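Local coordinates for protein immunomodulatory active chitinase (Trichuris suis, PDB 6G9C) that probably hydrolyses chitin as a family 18 glycosyl hydrolase with a TIM-barrel fold and displays immunomodulatory activity in inflammatory lung disease, at residues P54-A59 and D374-F379; L165-I170 and P206-V211; N384-K387 and I391-M394. All coordinates share one frame; numbering follows the deposited sequence.

In the fold
From the N terminus, the chain first passes 54-59, in the loop after barrel strand 34-40. Contact 1 closes only when 374-379 follows the last barrel strand, 364-368. It thus joins the loops of the two strands where the barrel closes on itself. Contact 2 opens and shuts within that long span, pairing helices 160-181 and 205-211. Contact 3 comes after contact 1 in series. It closes a short local loop that leads into helix 392-398. Contacts 1 and 3 adjoin, with centres about 9 Å apart, and Lys387 packs on the backbone of Phe375 and Leu376. Contact 2 lies on the opposite side of the chain's centre, its own centre about 36 Å from each of theirs.

Contact 1 of 3, residues P54-A59 and D374-F379; sequences PEHYQA and DFLGSF
The imidazole of His56 rests one face against Phe375 and Leu376. Phe375 CE2 comes over that face, off-centre toward the rim, and lies 3.8 Å from His56 ND1. The two rings are oblique to each other, with planes at 45°. Leu376 adds a CH-pi contact over the face. Its CD2 lies 4.0 Å from the His56 ring centroid and 3.6 Å from His56 CD2. His56 belongs to the loop after the first strand of the TIM barrel, and Phe375 and Leu376 to the loop after the last. These strands are neighbours in the family 18 fold, and the contact joins the loops that leave them. Phe375 CG sits between the backbone N and the carbonyl carbon (chi1 58°), which turns its ring toward His56. Tyr52 meets the Phe375 ring edge-to-face. The rotation of the His56 ring is restrained by a hydrogen bond between ND1 and Asn53 N. No direct hydrogen bond crosses the contact. Instead, water 1 donates to His56 O at 2.7 Å and to Phe375 O at 2.8 Å. His56 O is gripped a second time, by Tyr388 OH.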
# COMPACT_ATOMS: atom_id res chain seq x y z
N PRO A 54 -1.94 10.13 11.82
CA PRO A 54 -0.97 9.35 11.04
C PRO A 54 -0.19 10.17 10.02
O PRO A 54 1.00 9.90 9.80
CB PRO A 54 -1.85 8.30 10.34
CG PRO A 54 -3.02 8.13 11.27
CD PRO A 54 -3.29 9.53 11.80
N GLU A 55 -0.81 11.19 9.42
CA GLU A 55 -0.10 12.00 8.44
C GLU A 55 0.96 12.88 9.09
O GLU A 55 1.73 13.53 8.36
CB GLU A 55 -1.08 12.86 7.64
CG GLU A 55 -1.97 13.75 8.49
CD GLU A 55 -3.27 13.08 8.90
OE1 GLU A 55 -3.35 11.83 8.85
OE2 GLU A 55 -4.22 13.81 9.27
N HIS A 56 1.01 12.94 10.42
CA HIS A 56 2.09 13.65 11.10
C HIS A 56 3.39 12.87 11.09
O HIS A 56 4.44 13.45 11.42
CB HIS A 56 1.68 13.98 12.54
CG HIS A 56 0.66 15.08 12.64
ND1 HIS A 56 -0.40 15.04 13.51
CD2 HIS A 56 0.55 16.25 11.96
CE1 HIS A 56 -1.12 16.14 13.38
NE2 HIS A 56 -0.57 16.88 12.44
N TYR A 57 3.36 11.58 10.74
CA TYR A 57 4.59 10.80 10.61
C TYR A 57 5.48 11.43 9.54
O TYR A 57 4.99 12.03 8.58
CB TYR A 57 4.29 9.34 10.26
CG TYR A 57 5.54 8.51 10.02
CD1 TYR A 57 6.32 8.07 11.09
CD2 TYR A 57 5.98 8.23 8.72
CE1 TYR A 57 7.48 7.35 10.88
CE2 TYR A 57 7.14 7.49 8.51
CZ TYR A 57 7.89 7.07 9.59
OH TYR A 57 9.05 6.35 9.39
N GLN A 58 6.79 11.32 9.72
CA GLN A 58 7.76 11.91 8.80
C GLN A 58 8.58 10.81 8.15
O GLN A 58 9.15 9.97 8.86
CB GLN A 58 8.67 12.90 9.54
CG GLN A 58 9.83 13.45 8.72
CD GLN A 58 10.53 14.60 9.45
OE1 GLN A 58 9.96 15.68 9.63
NE2 GLN A 58 11.75 14.35 9.90
N ALA A 59 8.63 10.81 6.82
CA ALA A 59 9.31 9.75 6.08
C ALA A 59 10.73 9.54 6.60
O ALA A 59 11.46 10.50 6.88
CB ALA A 59 9.34 10.08 4.59
N ASP A 374 8.26 16.50 20.01
CA ASP A 374 7.78 17.75 19.40
C ASP A 374 7.55 17.50 17.91
O ASP A 374 8.34 17.89 17.05
CB ASP A 374 8.78 18.88 19.66
CG ASP A 374 8.21 20.28 19.40
OD1 ASP A 374 6.97 20.48 19.45
OD2 ASP A 374 9.02 21.21 19.18
N PHE A 375 6.47 16.78 17.61
CA PHE A 375 6.29 16.28 16.24
C PHE A 375 5.85 17.37 15.26
O PHE A 375 6.02 17.19 14.05
CB PHE A 375 5.30 15.11 16.21
CG PHE A 375 3.95 15.43 16.76
CD1 PHE A 375 3.69 15.26 18.11
CD2 PHE A 375 2.93 15.87 15.93
CE1 PHE A 375 2.44 15.54 18.64
CE2 PHE A 375 1.67 16.16 16.44
CZ PHE A 375 1.43 15.99 17.80
N LEU A 376 5.30 18.48 15.74
CA LEU A 376 5.05 19.62 14.86
C LEU A 376 6.18 20.63 14.87
O LEU A 376 6.15 21.57 14.07
CB LEU A 376 3.75 20.35 15.25
CG LEU A 376 2.44 19.56 15.29
CD1 LEU A 376 1.29 20.51 15.64
CD2 LEU A 376 2.16 18.82 13.97
N GLY A 377 7.18 20.45 15.73
CA GLY A 377 8.17 21.50 15.92
C GLY A 377 7.62 22.80 16.47
O GLY A 377 8.23 23.86 16.26
N SER A 378 6.49 22.76 17.17
CA SER A 378 5.79 23.98 17.58
C SER A 378 5.95 24.32 19.06
O SER A 378 5.58 25.43 19.47
CB SER A 378 4.29 23.87 17.26
OG SER A 378 3.67 22.93 18.14
N PHE A 379 6.47 23.40 19.87
CA PHE A 379 6.59 23.62 21.30
C PHE A 379 7.99 24.01 21.75
O PHE A 379 8.11 24.75 22.73
CB PHE A 379 6.17 22.36 22.07
CG PHE A 379 4.68 22.12 22.08
CD1 PHE A 379 3.87 22.74 23.03
CD2 PHE A 379 4.10 21.26 21.15
CE1 PHE A 379 2.50 22.51 23.06
CE2 PHE A 379 2.72 21.02 21.18
CZ PHE A 379 1.93 21.65 22.13
O HOH W 1 4.67 16.13 11.89

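Contact 2 of 3, residues L165-I170 and P206-V211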
# COMPACT_ATOMS: atom_id res chain seq x y z
N LEU A 165 5.60 -21.55 24.16
CA LEU A 165 4.75 -22.29 23.23
C LEU A 165 3.96 -21.33 22.34
O LEU A 165 3.91 -21.51 21.11
CB LEU A 165 3.81 -23.21 24.00
CG LEU A 165 4.43 -24.49 24.55
CD1 LEU A 165 3.53 -25.11 25.62
CD2 LEU A 165 4.75 -25.50 23.45
N LEU A 166 3.34 -20.32 22.94
CA LEU A 166 2.64 -19.31 22.15
C LEU A 166 3.54 -18.72 21.07
O LEU A 166 3.16 -18.64 19.89
CB LEU A 166 2.10 -18.21 23.07
CG LEU A 166 1.47 -16.99 22.41
CD1 LEU A 166 0.23 -17.38 21.63
CD2 LEU A 166 1.14 -15.94 23.45
N CYS A 167 4.77 -18.33 21.44
CA CYS A 167 5.66 -17.71 20.46
C CYS A 167 6.11 -18.71 19.38
O CYS A 167 6.16 -18.36 18.20
CB CYS A 167 6.87 -17.09 21.15
SG CYS A 167 6.46 -15.65 22.14
N GLN A 168 6.41 -19.95 19.77
CA GLN A 168 6.79 -20.94 18.77
C GLN A 168 5.64 -21.21 17.80
O GLN A 168 5.86 -21.36 16.59
CB GLN A 168 7.23 -22.24 19.45
CG GLN A 168 8.52 -22.10 20.26
CD GLN A 168 8.77 -23.31 21.13
OE1 GLN A 168 7.83 -24.00 21.54
NE2 GLN A 168 10.04 -23.59 21.41
N GLU A 169 4.41 -21.27 18.32
CA GLU A 169 3.25 -21.56 17.47
C GLU A 169 2.89 -20.37 16.57
O GLU A 169 2.46 -20.58 15.42
CB GLU A 169 2.07 -21.98 18.34
CG GLU A 169 2.27 -23.39 18.96
CD GLU A 169 1.38 -23.67 20.17
OE1 GLU A 169 0.37 -22.96 20.38
OE2 GLU A 169 1.71 -24.61 20.93
N ILE A 170 3.04 -19.14 17.06
CA ILE A 170 2.82 -17.96 16.20
C ILE A 170 3.75 -18.01 15.00
O ILE A 170 3.31 -17.89 13.84
CB ILE A 170 3.01 -16.65 16.99
CG1 ILE A 170 1.82 -16.36 17.91
CG2 ILE A 170 3.24 -15.43 16.01
CD1 ILE A 170 2.14 -15.34 19.03
N PRO A 206 17.00 -18.17 25.63
CA PRO A 206 17.60 -18.80 24.44
C PRO A 206 16.58 -19.39 23.49
O PRO A 206 16.77 -19.34 22.26
CB PRO A 206 18.52 -19.88 25.03
CG PRO A 206 18.77 -19.44 26.43
CD PRO A 206 17.49 -18.81 26.87
N ALA A 207 15.48 -19.94 24.00
CA ALA A 207 14.46 -20.50 23.12
C ALA A 207 13.73 -19.40 22.37
O ALA A 207 13.44 -19.54 21.17
CB ALA A 207 13.49 -21.36 23.91
N LEU A 208 13.42 -18.29 23.05
CA LEU A 208 12.72 -17.18 22.40
C LEU A 208 13.57 -16.52 21.32
O LEU A 208 13.02 -16.04 20.32
CB LEU A 208 12.31 -16.14 23.44
CG LEU A 208 11.18 -16.57 24.38
CD1 LEU A 208 11.09 -15.55 25.52
CD2 LEU A 208 9.86 -16.70 23.63
N ALA A 209 14.89 -16.49 21.50
CA ALA A 209 15.76 -15.91 20.48
C ALA A 209 15.60 -16.62 19.14
O ALA A 209 15.77 -16.00 18.08
CB ALA A 209 17.22 -15.97 20.92
N LYS A 210 15.27 -17.90 19.17
CA LYS A 210 15.16 -18.68 17.95
C LYS A 210 13.89 -18.35 17.17
O LYS A 210 13.85 -18.58 15.96
CB LYS A 210 15.22 -20.17 18.28
CG LYS A 210 16.55 -20.61 18.91
CD LYS A 210 16.65 -22.13 19.06
CE LYS A 210 17.91 -22.51 19.85
NZ LYS A 210 18.46 -23.84 19.45
N VAL A 211 12.86 -17.81 17.83
CA VAL A 211 11.57 -17.61 17.16
C VAL A 211 11.17 -16.15 17.02
O VAL A 211 10.36 -15.84 16.13
CB VAL A 211 10.44 -18.40 17.86
CG1 VAL A 211 10.75 -19.91 17.83
CG2 VAL A 211 10.24 -17.92 19.27
O HOH W 2 12.57 -22.18 20.37
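The flat group here is the carboxamide of Gln168, and Val211 touches its side chain lower down, at CG. No atom of 206-211 packs on either face of the amide. Its NE2 instead donates to water 2 at 3.1 Å. Both segments belong to helices on the outside of the TIM barrel. Helix 160-181 follows strand 147-151, which lies in the DxxDxDxE signature of family 18. Helix 205-211 comes just before strand 214-218. The segments run nearly parallel, at 19°, with axes 9.5 Å apart at closest approach.

Between the helices the packing is apolar. Cys167 points toward 206-211 and meets two side chains there. Its SG lies 3.9 Å from Leu208 CD2. Its CB lies 3.9 Å from Val211 CG2. The CB is also close to Leu208 CD2, so this methyl covers both side-chain atoms of the cysteine. Cys167 SG stands anti to the carbonyl carbon (chi1 -69°), which brings the sulfur to the Leu208 side. On the barrel side, Cys167 also touches Leu150 of strand 147-151.

Val211 divides its two methyls between two partners. CG2 takes Cys167, while CG1 lies 4.0 Å from Gln168 CG, with the side chains oblique to one another. Elsewhere along helix 160-181, Val211 also touches Leu171, and Leu208 reaches back to Tyr163 and Leu164. Glu169, also on helix 160-181, forms a salt bridge with Arg129 of helix 126-142.

The polar link between the two helices runs through water 2. Besides accepting from Gln168 NE2, it donates to Ala207 O at 2.9 Å. The same carbonyl also accepts Lys210 N, at 3.2 Å.

Contact 3 of 3, residues N384-K387 and I391-M394; sequences NGKK and ISLM
Lys386 reaches Ser392 with the far end of its side chain. From CB the chain sets out toward 391-394, with CG opposite the backbone N (chi1 -173°). All later torsions are extended too, so CG and CD carry the chain straight across before anything in 391-394 is touched. CE is the first atom to make contact. It lies 4.0 Å from Ser392 OG and equally close to Ser392 CB. NZ passes Ser392 CB at 4.1 Å and ends in a salt bridge with Glu396 OE2, one turn further along helix 392-398.

This helix follows the last strand of the TIM barrel. Met394 lies against strands 34-40 and 364-368, and Leu393 against helix 347-360. The segment 384-387 belongs to the loop that brings the chain from strand 364-368 to this helix.

Ser392 has a second neighbour in 384-387. Its OG lies 3.4 Å from Lys387 O, but this is proximity and not a hydrogen bond. The hydroxyl is bonded instead to Tyr388 O, in the short link between the segments.

Between the two segments, then, the touching is van der Waals contact. The polar ends of Lys386 and Ser392 are both engaged elsewhere, and the nearby carboxylate of Glu396 would be expected to favour a charged ammonium on Lys386.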
# COMPACT_ATOMS: atom_id res chain seq x y z
N ASN A 384 15.07 25.35 16.71
CA ASN A 384 14.71 26.20 15.57
C ASN A 384 13.58 25.58 14.74
O ASN A 384 13.61 25.61 13.50
CB ASN A 384 15.92 26.50 14.69
CG ASN A 384 17.14 26.93 15.49
OD1 ASN A 384 17.22 28.07 15.95
ND2 ASN A 384 18.09 26.02 15.64
N GLY A 385 12.57 25.05 15.41
CA GLY A 385 11.40 24.54 14.72
C GLY A 385 11.57 23.17 14.10
O GLY A 385 10.71 22.75 13.31
N LYS A 386 12.66 22.48 14.39
CA LYS A 386 12.86 21.14 13.87
C LYS A 386 11.72 20.24 14.35
O LYS A 386 11.35 20.26 15.53
CB LYS A 386 14.21 20.58 14.32
CG LYS A 386 14.60 19.24 13.70
CD LYS A 386 15.93 18.75 14.26
CE LYS A 386 16.42 17.50 13.55
NZ LYS A 386 17.73 17.04 14.12
N LYS A 387 11.16 19.48 13.42
CA LYS A 387 10.19 18.44 13.79
C LYS A 387 10.93 17.22 14.30
O LYS A 387 12.00 16.86 13.80
CB LYS A 387 9.32 18.06 12.59
CG LYS A 387 8.43 19.20 12.10
CD LYS A 387 7.88 18.92 10.70
CE LYS A 387 7.41 20.21 10.05
NZ LYS A 387 8.55 21.06 9.59
N ILE A 391 13.25 12.03 18.03
CA ILE A 391 13.19 10.78 17.27
C ILE A 391 14.10 10.83 16.04
O ILE A 391 14.66 9.81 15.63
CB ILE A 391 11.73 10.45 16.94
CG1 ILE A 391 10.95 10.26 18.25
CG2 ILE A 391 11.61 9.16 16.12
CD1 ILE A 391 9.47 10.11 18.06
N SER A 392 14.30 12.03 15.44
CA SER A 392 15.22 12.17 14.32
C SER A 392 16.62 11.65 14.61
O SER A 392 17.35 11.32 13.68
CB SER A 392 15.37 13.65 13.90
OG SER A 392 14.13 14.22 13.55
N LEU A 393 17.01 11.60 15.89
CA LEU A 393 18.37 11.20 16.25
C LEU A 393 18.65 9.75 15.87
O LEU A 393 19.82 9.39 15.71
CB LEU A 393 18.60 11.40 17.75
CG LEU A 393 18.66 12.89 18.16
CD1 LEU A 393 18.66 13.04 19.67
CD2 LEU A 393 19.86 13.56 17.56
N MET A 394 17.62 8.90 15.77
CA MET A 394 17.85 7.51 15.37
C MET A 394 18.40 7.44 13.95
O MET A 394 19.49 6.90 13.71
CB MET A 394 16.55 6.70 15.50
CG MET A 394 16.11 6.45 16.93
SD MET A 394 14.91 5.09 17.04
CE MET A 394 13.57 5.72 16.05